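Local coordinates for Slr0280 protein (Synechocystis sp., PDB 5H3K) that is of unknown function but carries a phosphodiester glycosidase domain, and so probably acts on a sugar linked through a phosphodiester, at residues Asn301-Gly306 and Asn539-Leu544; Leu309-Ala314 and Ile371-Gln376; Val336-Gly341 and Leu574-Gly579; Trp355-Trp360 and Phe495-Gly500; Gln378-Arg383 and Pro489-Ala494. All blocks are in the same frame, centred on the assembly; numbering follows the deposited sequence.

Contact 1. Residues Asn301-Gly306 and Asn539-Leu544; sequences NPRSPG and NGNIIL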
# COMPACT_ATOMS: atom_id res chain seq x y z
N ASN A 301 15.80 -5.01 -3.21
CA ASN A 301 16.61 -6.17 -3.56
C ASN A 301 16.21 -7.33 -2.67
O ASN A 301 16.58 -7.37 -1.49
CB ASN A 301 18.10 -5.85 -3.38
CG ASN A 301 19.00 -7.04 -3.74
OD1 ASN A 301 18.52 -8.16 -3.97
ND2 ASN A 301 20.30 -6.80 -3.77
N PRO A 302 15.47 -8.31 -3.23
CA PRO A 302 14.89 -9.39 -2.42
C PRO A 302 15.95 -10.40 -1.99
O PRO A 302 15.66 -11.36 -1.29
CB PRO A 302 13.89 -10.04 -3.39
CG PRO A 302 14.53 -9.86 -4.73
CD PRO A 302 15.26 -8.53 -4.67
N ARG A 303 17.19 -10.16 -2.43
CA ARG A 303 18.32 -10.99 -2.04
C ARG A 303 19.13 -10.38 -0.90
O ARG A 303 20.03 -11.02 -0.36
CB ARG A 303 19.23 -11.23 -3.25
CG ARG A 303 18.62 -12.13 -4.31
CD ARG A 303 19.18 -11.83 -5.69
NE ARG A 303 18.59 -10.63 -6.29
CZ ARG A 303 19.28 -9.58 -6.70
NH1 ARG A 303 20.60 -9.56 -6.58
NH2 ARG A 303 18.66 -8.54 -7.24
N SER A 304 18.81 -9.14 -0.53
CA SER A 304 19.44 -8.50 0.63
C SER A 304 19.10 -9.28 1.89
O SER A 304 17.97 -9.75 2.04
CB SER A 304 19.02 -7.04 0.79
OG SER A 304 19.55 -6.24 -0.25
N PRO A 305 20.07 -9.42 2.79
CA PRO A 305 19.86 -10.26 3.98
C PRO A 305 18.72 -9.74 4.84
O PRO A 305 18.64 -8.55 5.12
CB PRO A 305 21.19 -10.16 4.73
CG PRO A 305 22.20 -9.74 3.69
CD PRO A 305 21.43 -8.85 2.75
N GLY A 306 17.81 -10.63 5.22
CA GLY A 306 16.74 -10.26 6.12
C GLY A 306 15.52 -9.64 5.46
O GLY A 306 14.56 -9.30 6.16
N ASN A 539 18.09 -6.80 -12.81
CA ASN A 539 18.90 -7.31 -11.72
C ASN A 539 18.11 -8.24 -10.81
O ASN A 539 18.65 -8.81 -9.85
CB ASN A 539 19.46 -6.14 -10.91
CG ASN A 539 20.02 -5.04 -11.78
OD1 ASN A 539 19.62 -3.87 -11.68
ND2 ASN A 539 20.96 -5.40 -12.66
N GLY A 540 16.83 -8.40 -11.12
CA GLY A 540 15.96 -9.19 -10.29
C GLY A 540 15.57 -8.42 -9.04
O GLY A 540 15.16 -9.03 -8.05
N ASN A 541 15.71 -7.10 -9.07
CA ASN A 541 15.14 -6.27 -8.00
C ASN A 541 13.65 -6.09 -8.23
O ASN A 541 13.20 -5.99 -9.37
CB ASN A 541 15.80 -4.89 -7.92
CG ASN A 541 17.24 -4.94 -7.45
OD1 ASN A 541 17.62 -5.76 -6.61
ND2 ASN A 541 18.06 -4.06 -8.00
N ILE A 542 12.89 -6.01 -7.14
CA ILE A 542 11.45 -5.82 -7.23
C ILE A 542 11.13 -4.34 -7.17
O ILE A 542 11.68 -3.61 -6.34
CB ILE A 542 10.75 -6.54 -6.07
CG1 ILE A 542 10.94 -8.06 -6.23
CG2 ILE A 542 9.25 -6.14 -5.99
CD1 ILE A 542 10.58 -8.86 -5.00
N ILE A 543 10.26 -3.87 -8.07
CA ILE A 543 9.83 -2.48 -8.04
C ILE A 543 8.34 -2.41 -7.72
O ILE A 543 7.54 -3.07 -8.36
CB ILE A 543 10.10 -1.76 -9.38
CG1 ILE A 543 11.52 -2.07 -9.87
CG2 ILE A 543 9.93 -0.26 -9.23
CD1 ILE A 543 11.73 -1.74 -11.33
N LEU A 544 8.00 -1.65 -6.69
CA LEU A 544 6.60 -1.35 -6.40
C LEU A 544 6.35 0.04 -6.98
O LEU A 544 7.12 0.97 -6.73
CB LEU A 544 6.35 -1.36 -4.89
CG LEU A 544 6.81 -2.60 -4.12
CD1 LEU A 544 6.41 -2.47 -2.65
CD2 LEU A 544 6.22 -3.87 -4.70
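N541 holds its carboxamide out toward the 301-306 loop, with CG anti to its own carbonyl carbon and beside the backbone N (chi1 -69°). The amide oxygen is the part that touches: OD1 lies 3.2 Å from N301 CA and also comes close to R303 NH2. The two asparagine amides cross obliquely, their planes far from parallel, while the guanidinium of R303 lies only 18° from the amide plane of N541. R303 gets there by bending at chi3 (-78°), which swings its NH2 back over the start of the loop. NH2 comes within 2.6 Å of N539 O and 3.0 Å of N541 OD1, but the angles are poor, so neither pair counts as a hydrogen bond. N539 O sits over a face of the guanidinium, and G540 O lies at its edge.

The loop itself is a type I beta turn from N301 to S304, closed by S304 N to N301 O, and an Asx turn is laid on top of it: N301 OD1 accepts from R303 N at 2.9 Å. That same OD1 sits 3.1 Å above the centre of the guanidinium plane. The turn follows strand 291-300, whose neighbour in the antiparallel sheet is strand 542-547, and the backbones of I300 and I542 are hydrogen-bonded. At the turn's second position P302 brings CB to 3.9 Å from I542 CD1, and its CD rests 3.4 Å from G540 O.

Contact 2. Residues Leu309-Ala314 and Ile371-Gln376; sequences LRPLMA and IAWNDQ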
# COMPACT_ATOMS: atom_id res chain seq x y z
N LEU A 309 9.10 -10.69 1.56
CA LEU A 309 7.81 -10.12 1.17
C LEU A 309 6.70 -11.07 1.60
O LEU A 309 6.85 -12.29 1.55
CB LEU A 309 7.73 -9.83 -0.33
CG LEU A 309 8.44 -8.59 -0.87
CD1 LEU A 309 9.94 -8.78 -0.84
CD2 LEU A 309 8.00 -8.29 -2.30
N ARG A 310 5.58 -10.49 2.04
CA ARG A 310 4.39 -11.27 2.40
C ARG A 310 3.16 -10.54 1.94
O ARG A 310 3.06 -9.33 2.10
CB ARG A 310 4.28 -11.44 3.92
CG ARG A 310 5.29 -12.40 4.55
CD ARG A 310 5.06 -13.84 4.10
NE ARG A 310 5.97 -14.75 4.77
CZ ARG A 310 7.18 -15.07 4.31
NH1 ARG A 310 7.63 -14.55 3.18
NH2 ARG A 310 7.95 -15.90 5.00
N PRO A 311 2.18 -11.29 1.42
CA PRO A 311 0.86 -10.69 1.23
C PRO A 311 0.23 -10.44 2.59
O PRO A 311 0.41 -11.24 3.52
CB PRO A 311 0.07 -11.75 0.46
CG PRO A 311 0.76 -13.05 0.76
CD PRO A 311 2.21 -12.72 1.05
N LEU A 312 -0.48 -9.33 2.72
CA LEU A 312 -1.07 -8.93 3.98
C LEU A 312 -2.53 -8.66 3.76
O LEU A 312 -2.88 -7.88 2.86
CB LEU A 312 -0.38 -7.67 4.49
CG LEU A 312 1.14 -7.72 4.70
CD1 LEU A 312 1.61 -6.35 5.17
CD2 LEU A 312 1.48 -8.79 5.73
N MET A 313 -3.39 -9.28 4.56
CA MET A 313 -4.82 -9.05 4.47
C MET A 313 -5.27 -8.01 5.47
O MET A 313 -4.71 -7.93 6.57
CB MET A 313 -5.60 -10.34 4.74
CG MET A 313 -5.15 -11.47 3.89
SD MET A 313 -5.70 -11.34 2.20
CE MET A 313 -7.34 -12.03 2.28
N ALA A 314 -6.27 -7.22 5.09
CA ALA A 314 -6.86 -6.18 5.95
C ALA A 314 -7.21 -6.73 7.32
O ALA A 314 -6.93 -6.11 8.35
CB ALA A 314 -8.09 -5.60 5.30
N ILE A 371 1.98 -12.89 -9.59
CA ILE A 371 3.39 -13.00 -9.23
C ILE A 371 3.53 -13.99 -8.07
O ILE A 371 2.67 -14.05 -7.20
CB ILE A 371 3.99 -11.61 -8.85
CG1 ILE A 371 5.51 -11.70 -8.68
CG2 ILE A 371 3.32 -11.02 -7.60
CD1 ILE A 371 6.15 -10.36 -8.26
N ALA A 372 4.60 -14.78 -8.06
CA ALA A 372 4.87 -15.65 -6.91
C ALA A 372 6.34 -15.55 -6.58
O ALA A 372 7.15 -15.21 -7.44
CB ALA A 372 4.47 -17.10 -7.22
N TRP A 373 6.69 -15.85 -5.33
CA TRP A 373 8.07 -15.67 -4.89
C TRP A 373 8.41 -16.52 -3.68
O TRP A 373 7.51 -17.05 -3.02
CB TRP A 373 8.34 -14.19 -4.55
CG TRP A 373 7.61 -13.69 -3.34
CD1 TRP A 373 8.05 -13.70 -2.05
CD2 TRP A 373 6.31 -13.08 -3.31
NE1 TRP A 373 7.11 -13.15 -1.22
CE2 TRP A 373 6.03 -12.76 -1.97
CE3 TRP A 373 5.36 -12.78 -4.30
CZ2 TRP A 373 4.84 -12.15 -1.58
CZ3 TRP A 373 4.16 -12.18 -3.90
CH2 TRP A 373 3.92 -11.86 -2.56
N ASN A 374 9.70 -16.66 -3.40
CA ASN A 374 10.13 -17.32 -2.17
C ASN A 374 11.03 -16.39 -1.35
O ASN A 374 11.29 -15.25 -1.76
CB ASN A 374 10.81 -18.67 -2.46
CG ASN A 374 12.08 -18.54 -3.33
OD1 ASN A 374 12.76 -17.51 -3.31
ND2 ASN A 374 12.39 -19.60 -4.09
N ASP A 375 11.50 -16.87 -0.21
CA ASP A 375 12.31 -16.03 0.68
C ASP A 375 13.79 -16.03 0.31
O ASP A 375 14.63 -15.51 1.06
CB ASP A 375 12.12 -16.43 2.13
CG ASP A 375 10.79 -16.00 2.67
OD1 ASP A 375 10.05 -15.29 1.93
OD2 ASP A 375 10.46 -16.38 3.81
N GLN A 376 14.10 -16.60 -0.84
CA GLN A 376 15.45 -16.55 -1.37
C GLN A 376 15.53 -15.54 -2.52
O GLN A 376 16.56 -15.38 -3.17
CB GLN A 376 15.89 -17.97 -1.75
CG GLN A 376 15.80 -18.90 -0.52
CD GLN A 376 15.68 -20.37 -0.86
OE1 GLN A 376 16.62 -20.98 -1.39
NE2 GLN A 376 14.53 -20.95 -0.55
O HOH W 1 10.03 -13.05 0.60
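L309 O is the polar hub here, and it has two side-chain donors. W373 NE1 reaches it at 2.9 Å, the oxygen lying in the plane of the indole at its edge, while R310 NH1 bonds to it from within its own strand at 2.9 Å. Both donors stand above the carbonyl plane. R310 is bent at chi2, so its guanidinium turns back toward D375 and meets the carboxylate end-on: NH1 to D375 OD1 and NH2 to D375 OD2, each 2.8 Å and nearly straight (170°). The two flat groups are almost coplanar, and both oxygens use their syn lone pairs. NH2 has a further partner in Q357 OE1. A water accepts from L309 N at 2.7 Å and donates to D375 OD1 at 2.6 Å.

Apolar contacts fill in around the indole: L309 CB lies 3.8 Å from W373 CE2, and P311 CD is 3.8 Å from W373 CZ2. The strands belong to different sheets, and 309-313 and 371-373 run at 130° to each other; side chains, a backbone carbonyl and a water do the joining. With a paired arginine and a water on its oxygens, D375 is probably ionised, and the salt bridge would hold the loop after strand 369-373 against strand 307-313.

Contact 3. Residues Val336-Gly341 and Leu574-Gly579; sequences VAINAG and LNLDGG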
# COMPACT_ATOMS: atom_id res chain seq x y z
N VAL A 336 7.58 -1.56 3.94
CA VAL A 336 6.99 -1.04 2.70
C VAL A 336 5.73 -1.83 2.41
O VAL A 336 5.66 -3.03 2.68
CB VAL A 336 7.93 -1.19 1.46
CG1 VAL A 336 7.55 -0.20 0.36
CG2 VAL A 336 9.40 -0.99 1.84
N ALA A 337 4.71 -1.18 1.86
CA ALA A 337 3.55 -1.93 1.39
C ALA A 337 2.92 -1.22 0.22
O ALA A 337 2.96 0.00 0.13
CB ALA A 337 2.52 -2.11 2.51
N ILE A 338 2.35 -2.00 -0.70
CA ILE A 338 1.55 -1.44 -1.79
C ILE A 338 0.23 -2.20 -1.81
O ILE A 338 0.18 -3.40 -1.50
CB ILE A 338 2.29 -1.50 -3.15
CG1 ILE A 338 1.55 -0.65 -4.20
CG2 ILE A 338 2.49 -2.95 -3.62
CD1 ILE A 338 2.32 -0.50 -5.52
N ASN A 339 -0.86 -1.51 -2.14
CA ASN A 339 -2.14 -2.19 -2.34
C ASN A 339 -1.99 -3.24 -3.44
O ASN A 339 -1.18 -3.08 -4.38
CB ASN A 339 -3.22 -1.18 -2.73
CG ASN A 339 -3.03 -0.68 -4.13
OD1 ASN A 339 -2.11 0.09 -4.41
ND2 ASN A 339 -3.89 -1.14 -5.05
N ALA A 340 -2.75 -4.32 -3.34
CA ALA A 340 -2.51 -5.45 -4.23
C ALA A 340 -3.74 -5.97 -4.99
O ALA A 340 -4.05 -5.49 -6.08
CB ALA A 340 -1.79 -6.60 -3.47
N GLY A 341 -4.43 -6.96 -4.43
CA GLY A 341 -5.44 -7.67 -5.20
C GLY A 341 -6.81 -7.00 -5.34
O GLY A 341 -7.21 -6.17 -4.53
N LEU A 574 3.30 -6.79 -13.36
CA LEU A 574 1.92 -7.17 -13.09
C LEU A 574 1.15 -5.93 -12.65
O LEU A 574 1.55 -5.24 -11.70
CB LEU A 574 1.88 -8.22 -11.97
CG LEU A 574 0.50 -8.58 -11.41
CD1 LEU A 574 -0.31 -9.29 -12.46
CD2 LEU A 574 0.70 -9.47 -10.17
N ASN A 575 0.05 -5.65 -13.34
CA ASN A 575 -0.86 -4.60 -12.93
C ASN A 575 -1.56 -5.04 -11.65
O ASN A 575 -2.05 -6.17 -11.57
CB ASN A 575 -1.90 -4.31 -14.01
CG ASN A 575 -2.76 -3.10 -13.66
OD1 ASN A 575 -2.25 -1.98 -13.51
ND2 ASN A 575 -4.07 -3.33 -13.50
N LEU A 576 -1.56 -4.18 -10.64
CA LEU A 576 -2.28 -4.44 -9.40
C LEU A 576 -3.54 -3.60 -9.44
O LEU A 576 -3.76 -2.85 -10.41
CB LEU A 576 -1.39 -4.07 -8.19
CG LEU A 576 -0.09 -4.88 -8.03
CD1 LEU A 576 0.83 -4.34 -6.90
CD2 LEU A 576 -0.40 -6.36 -7.80
N ASP A 577 -4.39 -3.70 -8.42
CA ASP A 577 -5.60 -2.87 -8.37
C ASP A 577 -5.22 -1.37 -8.38
O ASP A 577 -4.19 -0.97 -7.83
CB ASP A 577 -6.40 -3.23 -7.10
CG ASP A 577 -7.77 -2.58 -7.03
OD1 ASP A 577 -8.35 -2.16 -8.07
OD2 ASP A 577 -8.30 -2.52 -5.89
N GLY A 578 -6.02 -0.55 -9.04
CA GLY A 578 -5.70 0.87 -9.14
C GLY A 578 -6.81 1.79 -8.69
O GLY A 578 -7.58 1.46 -7.77
N GLY A 579 -6.91 2.96 -9.32
CA GLY A 579 -7.89 3.96 -8.94
C GLY A 579 -7.66 4.43 -7.51
O GLY A 579 -6.51 4.64 -7.10
O HOH W 2 -6.22 -2.79 -3.85
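The tight part of this contact is the packing of L576 against I338 and the backbone of N339 and A340. L576, with CG anti to its carbonyl carbon, pushes CD1 to 3.9 Å from I338 CG2 and to 3.5 Å from N339 O, and its CB sits 3.7 Å from A340 O. The leucine also rests on S532 and I534 of strand 531-536. N339 O pays for this packing: it is buried without a polar partner anywhere in the model.

Beside it runs a line of polar bonds. D577 N donates to A340 O at 3.0 Å, an almost straight bond (171°) close to the C=O axis. N339, with CG in the crowded position between its backbone N and carbonyl carbon, presents ND2 to D577 O at 2.8 Å, the acceptor lying in the plane of the amide. S532 OG and S583 N bind OD1 of the same amide, so both ends are held and its rotation is fixed.

The looser side opens beyond D577, which is partly exposed. There a water takes a hydrogen bond from N339 ND2 at 3.1 Å and gives one to D577 OD2 at 2.9 Å, and OD2 also bonds to S581 OG. The Asp-Gly-Gly sequence D577-G579 follows strand 572-576, in the part of the chain matching the phosphodiester glycosidase family. The arrangement is a tie between two antiparallel sheets, the end of strand 336-339 bonded to the Asp-Gly-Gly sequence after strand 572-576.

Contact 4. Residues Trp355-Trp360 and Phe495-Gly500; sequences WSQQNW and FPNGMG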
# COMPACT_ATOMS: atom_id res chain seq x y z
N TRP A 355 -1.68 -16.00 -1.44
CA TRP A 355 -1.15 -17.10 -0.62
C TRP A 355 0.20 -16.80 0.02
O TRP A 355 1.01 -16.02 -0.51
CB TRP A 355 -1.13 -18.43 -1.40
CG TRP A 355 -0.02 -18.67 -2.43
CD1 TRP A 355 1.10 -19.45 -2.26
CD2 TRP A 355 0.02 -18.20 -3.79
NE1 TRP A 355 1.84 -19.47 -3.43
CE2 TRP A 355 1.21 -18.72 -4.37
CE3 TRP A 355 -0.81 -17.38 -4.56
CZ2 TRP A 355 1.56 -18.45 -5.70
CZ3 TRP A 355 -0.45 -17.11 -5.87
CH2 TRP A 355 0.73 -17.64 -6.43
N SER A 356 0.45 -17.41 1.17
CA SER A 356 1.72 -17.19 1.87
C SER A 356 2.07 -18.41 2.70
O SER A 356 1.20 -19.01 3.32
CB SER A 356 1.67 -15.95 2.76
OG SER A 356 0.81 -16.13 3.86
N GLN A 357 3.36 -18.75 2.71
CA GLN A 357 3.85 -19.97 3.37
C GLN A 357 2.98 -21.20 3.05
O GLN A 357 2.64 -21.99 3.94
CB GLN A 357 4.04 -19.73 4.88
CG GLN A 357 4.97 -18.53 5.14
CD GLN A 357 5.22 -18.24 6.62
OE1 GLN A 357 6.14 -17.50 6.96
NE2 GLN A 357 4.41 -18.83 7.48
N GLN A 358 2.64 -21.33 1.77
CA GLN A 358 1.80 -22.41 1.22
C GLN A 358 0.38 -22.46 1.77
O GLN A 358 -0.31 -23.46 1.64
CB GLN A 358 2.48 -23.78 1.36
CG GLN A 358 3.75 -23.95 0.54
CD GLN A 358 4.15 -25.42 0.35
OE1 GLN A 358 3.30 -26.31 0.28
NE2 GLN A 358 5.45 -25.66 0.26
N ASN A 359 -0.03 -21.37 2.40
CA ASN A 359 -1.39 -21.23 2.92
C ASN A 359 -2.22 -20.30 2.03
O ASN A 359 -1.93 -19.11 1.90
CB ASN A 359 -1.32 -20.67 4.35
CG ASN A 359 -2.68 -20.56 4.99
OD1 ASN A 359 -3.51 -21.46 4.88
ND2 ASN A 359 -2.93 -19.44 5.67
N TRP A 360 -3.27 -20.85 1.41
CA TRP A 360 -4.07 -20.08 0.45
C TRP A 360 -5.18 -19.30 1.13
O TRP A 360 -6.15 -19.87 1.62
CB TRP A 360 -4.63 -21.01 -0.63
CG TRP A 360 -3.55 -21.47 -1.54
CD1 TRP A 360 -2.59 -22.41 -1.28
CD2 TRP A 360 -3.28 -20.98 -2.87
NE1 TRP A 360 -1.75 -22.54 -2.37
CE2 TRP A 360 -2.15 -21.68 -3.35
CE3 TRP A 360 -3.89 -20.02 -3.68
CZ2 TRP A 360 -1.62 -21.44 -4.63
CZ3 TRP A 360 -3.36 -19.79 -4.95
CH2 TRP A 360 -2.24 -20.50 -5.41
N PHE A 495 6.54 -22.02 -5.60
CA PHE A 495 6.61 -20.80 -4.78
C PHE A 495 5.55 -20.76 -3.68
O PHE A 495 4.37 -20.92 -3.95
CB PHE A 495 6.51 -19.55 -5.67
CG PHE A 495 7.62 -19.44 -6.69
CD1 PHE A 495 8.81 -18.83 -6.36
CD2 PHE A 495 7.48 -20.00 -7.96
CE1 PHE A 495 9.86 -18.74 -7.31
CE2 PHE A 495 8.51 -19.92 -8.90
CZ PHE A 495 9.70 -19.28 -8.58
N PRO A 496 6.00 -20.53 -2.44
CA PRO A 496 5.10 -20.59 -1.28
C PRO A 496 4.33 -19.31 -1.04
O PRO A 496 3.43 -19.34 -0.20
CB PRO A 496 6.07 -20.83 -0.11
CG PRO A 496 7.32 -20.09 -0.54
CD PRO A 496 7.41 -20.35 -2.04
N ASN A 497 4.69 -18.21 -1.72
CA ASN A 497 3.99 -16.94 -1.57
C ASN A 497 3.56 -16.41 -2.93
O ASN A 497 4.27 -16.57 -3.92
CB ASN A 497 4.90 -15.88 -0.93
CG ASN A 497 5.63 -16.39 0.29
OD1 ASN A 497 5.01 -16.76 1.28
ND2 ASN A 497 6.96 -16.39 0.23
N GLY A 498 2.40 -15.78 -2.99
CA GLY A 498 2.00 -15.17 -4.24
C GLY A 498 0.81 -14.24 -4.17
O GLY A 498 0.08 -14.20 -3.17
N MET A 499 0.61 -13.51 -5.25
CA MET A 499 -0.45 -12.53 -5.34
C MET A 499 -0.96 -12.46 -6.77
O MET A 499 -0.18 -12.22 -7.72
CB MET A 499 0.08 -11.15 -4.92
CG MET A 499 -0.89 -9.98 -5.15
SD MET A 499 -2.39 -10.10 -4.17
CE MET A 499 -1.75 -10.08 -2.50
N GLY A 500 -2.27 -12.64 -6.94
CA GLY A 500 -2.91 -12.42 -8.23
C GLY A 500 -3.51 -11.02 -8.34
O GLY A 500 -3.92 -10.40 -7.34
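The indole of W355 lies flat over the backbone of G498. G498 CA sits 3.3 Å from the centre of the six-membered ring and only 3° off its normal, a CH-pi contact, and with no side chain on G498 the ring can come right down onto the peptide. The setting is a beta hairpin: strands 354-356 and 359-362 are joined by a type I' turn from S356 to N359, and strand 497-500 runs antiparallel beside the first of them. W355 and G498 form a hydrogen-bonded pair, with W355 N to G498 O at 3.1 Å and G498 N to W355 O at 2.9 Å.

W355 CG takes the crowded position between backbone N and carbonyl carbon (chi1 78°), which folds the indole back across the neighbouring strand. Its NE1 then points at F495 O, 3.0 Å away in the ring plane and nearly straight (176°). The opposite face of the indole meets W360 CH2, while W360 in turn holds W355 CB over its own ring, so the hairpin's two tryptophans lock against each other.

The turn is gripped from outside. N497, with CG beside its backbone N, offers OD1 to Q357 N at 3.0 Å, and its ND2 makes a weak bond to W373 O. The side chain of Q358 packs CG against P496 CB at 3.9 Å. Next to that packing, Q358 N donates to P496 O at 2.9 Å, squarely on a lone pair of the carbonyl.

Contact 5. Residues Gln378-Arg383 and Pro489-Ala494; sequences QTTFGR and PEAFNA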
# COMPACT_ATOMS: atom_id res chain seq x y z
N GLN A 378 13.72 -15.35 -5.31
CA GLN A 378 13.32 -15.79 -6.63
C GLN A 378 11.85 -15.48 -6.88
O GLN A 378 11.02 -15.59 -5.97
CB GLN A 378 13.55 -17.29 -6.77
CG GLN A 378 15.03 -17.68 -6.70
CD GLN A 378 15.21 -19.18 -6.61
OE1 GLN A 378 14.61 -19.83 -5.75
NE2 GLN A 378 16.03 -19.73 -7.50
N THR A 379 11.53 -15.10 -8.12
CA THR A 379 10.16 -14.77 -8.52
C THR A 379 9.73 -15.49 -9.79
O THR A 379 10.56 -15.98 -10.55
CB THR A 379 9.97 -13.25 -8.78
OG1 THR A 379 10.81 -12.84 -9.87
CG2 THR A 379 10.32 -12.43 -7.54
N THR A 380 8.42 -15.55 -10.02
CA THR A 380 7.88 -15.98 -11.30
C THR A 380 6.60 -15.19 -11.56
O THR A 380 5.94 -14.76 -10.62
CB THR A 380 7.59 -17.51 -11.36
OG1 THR A 380 7.50 -17.92 -12.73
CG2 THR A 380 6.26 -17.88 -10.66
N PHE A 381 6.29 -14.98 -12.84
CA PHE A 381 5.09 -14.25 -13.27
C PHE A 381 4.36 -15.14 -14.26
O PHE A 381 4.99 -15.91 -15.00
CB PHE A 381 5.46 -12.94 -13.97
CG PHE A 381 6.02 -11.86 -13.06
CD1 PHE A 381 7.29 -11.96 -12.51
CD2 PHE A 381 5.29 -10.69 -12.84
CE1 PHE A 381 7.82 -10.94 -11.70
CE2 PHE A 381 5.81 -9.66 -12.05
CZ PHE A 381 7.08 -9.79 -11.47
N GLY A 382 3.04 -15.02 -14.33
CA GLY A 382 2.30 -15.77 -15.32
C GLY A 382 0.82 -15.58 -15.11
O GLY A 382 0.42 -14.79 -14.27
N ARG A 383 0.01 -16.29 -15.88
CA ARG A 383 -1.43 -16.24 -15.71
C ARG A 383 -1.84 -17.50 -14.98
O ARG A 383 -1.70 -18.61 -15.50
CB ARG A 383 -2.12 -16.09 -17.06
CG ARG A 383 -1.67 -14.81 -17.76
CD ARG A 383 -2.52 -14.50 -18.99
NE ARG A 383 -2.14 -13.23 -19.61
CZ ARG A 383 -1.15 -13.09 -20.50
NH1 ARG A 383 -0.42 -14.13 -20.87
NH2 ARG A 383 -0.89 -11.89 -21.00
N PRO A 489 0.61 -21.98 -14.63
CA PRO A 489 1.73 -22.81 -15.11
C PRO A 489 2.40 -23.60 -14.00
O PRO A 489 2.41 -23.17 -12.85
CB PRO A 489 2.74 -21.78 -15.66
CG PRO A 489 2.00 -20.50 -15.80
CD PRO A 489 0.83 -20.53 -14.86
N GLU A 490 2.98 -24.75 -14.35
CA GLU A 490 3.66 -25.61 -13.39
C GLU A 490 4.67 -24.92 -12.47
O GLU A 490 4.81 -25.28 -11.30
CB GLU A 490 4.32 -26.78 -14.12
CG GLU A 490 4.81 -27.93 -13.23
CD GLU A 490 3.69 -28.64 -12.46
OE1 GLU A 490 2.50 -28.52 -12.84
OE2 GLU A 490 4.01 -29.31 -11.45
N ALA A 491 5.36 -23.90 -12.99
CA ALA A 491 6.39 -23.22 -12.19
C ALA A 491 5.85 -22.60 -10.90
O ALA A 491 6.60 -22.41 -9.95
CB ALA A 491 7.12 -22.16 -13.01
N PHE A 492 4.56 -22.27 -10.88
CA PHE A 492 3.97 -21.65 -9.70
C PHE A 492 3.99 -22.58 -8.50
O PHE A 492 4.00 -22.13 -7.35
CB PHE A 492 2.55 -21.16 -9.97
CG PHE A 492 2.49 -19.76 -10.53
CD1 PHE A 492 2.46 -18.66 -9.68
CD2 PHE A 492 2.46 -19.55 -11.91
CE1 PHE A 492 2.41 -17.36 -10.19
CE2 PHE A 492 2.40 -18.26 -12.43
CZ PHE A 492 2.38 -17.16 -11.57
N ASN A 493 4.00 -23.89 -8.74
CA ASN A 493 4.00 -24.85 -7.64
C ASN A 493 5.26 -24.80 -6.76
O ASN A 493 5.27 -25.30 -5.63
CB ASN A 493 3.77 -26.26 -8.17
CG ASN A 493 2.42 -26.40 -8.82
OD1 ASN A 493 1.39 -26.38 -8.14
ND2 ASN A 493 2.41 -26.51 -10.14
N ALA A 494 6.31 -24.17 -7.28
CA ALA A 494 7.55 -24.05 -6.52
C ALA A 494 7.50 -22.94 -5.48
O ALA A 494 8.34 -22.91 -4.58
CB ALA A 494 8.72 -23.83 -7.47
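P489 enters through a cis peptide bond and brings its CD to 3.2 Å from R383 O, in strand 379-392. E490 opens a 3-10 segment and takes no part in the contact with 378-383; its carboxylate pairs instead with R486. A491 gives only a light touch, CB to T380 OG1 at 4.3 Å. F492 is the centre of the contact. T380 CG2 lies over the ring face, 3.9 Å from the centroid and 10° off the normal, a CH-pi contact made possible because T380 OG1 sits anti to the backbone N and leaves the methyl in the crowded position, facing the ring. The same ring has G382 at its rim: CZ is 3.6 Å from G382 N, and G382 CA lies in the ring plane. G382 carries no side chain, and this lets the phenyl edge come so close to the strand. N493 turns back, ND2 to E490 O at 2.9 Å, which steadies the 3-10 segment together with its backbone bonds, such as F492 N to P489 O at 3.1 Å.

No hydrogen bond crosses between the two segments, and R383 has its salt bridge with E518. Between 378-383 and 489-494 the contact rests on van der Waals packing and one CH-pi contact, chiefly at F492.

Contacts 2, 4 and 5 share one mixed sheet, with strand 369-373 between strands 379-392 and 497-500. Contacts 2 and 4 are about 6 Å apart by centres and joined by two probable hydrogen bonds, I371 O to M499 N and W373 N to N497 O, both 2.9 Å. W355 CH2 of contact 4 then packs on F492 CD1 of contact 5 at 3.8 Å. Contact 3, nearest the chain centre, meets contact 4 where M499 CE lies 3.6 Å from A340 CB. Contact 1 touches contacts 2 and 3, I542 CD1 meeting L309 CD2 of contact 2 at 3.8 Å and L544 meeting V336 and I338 of contact 3. No active site is established.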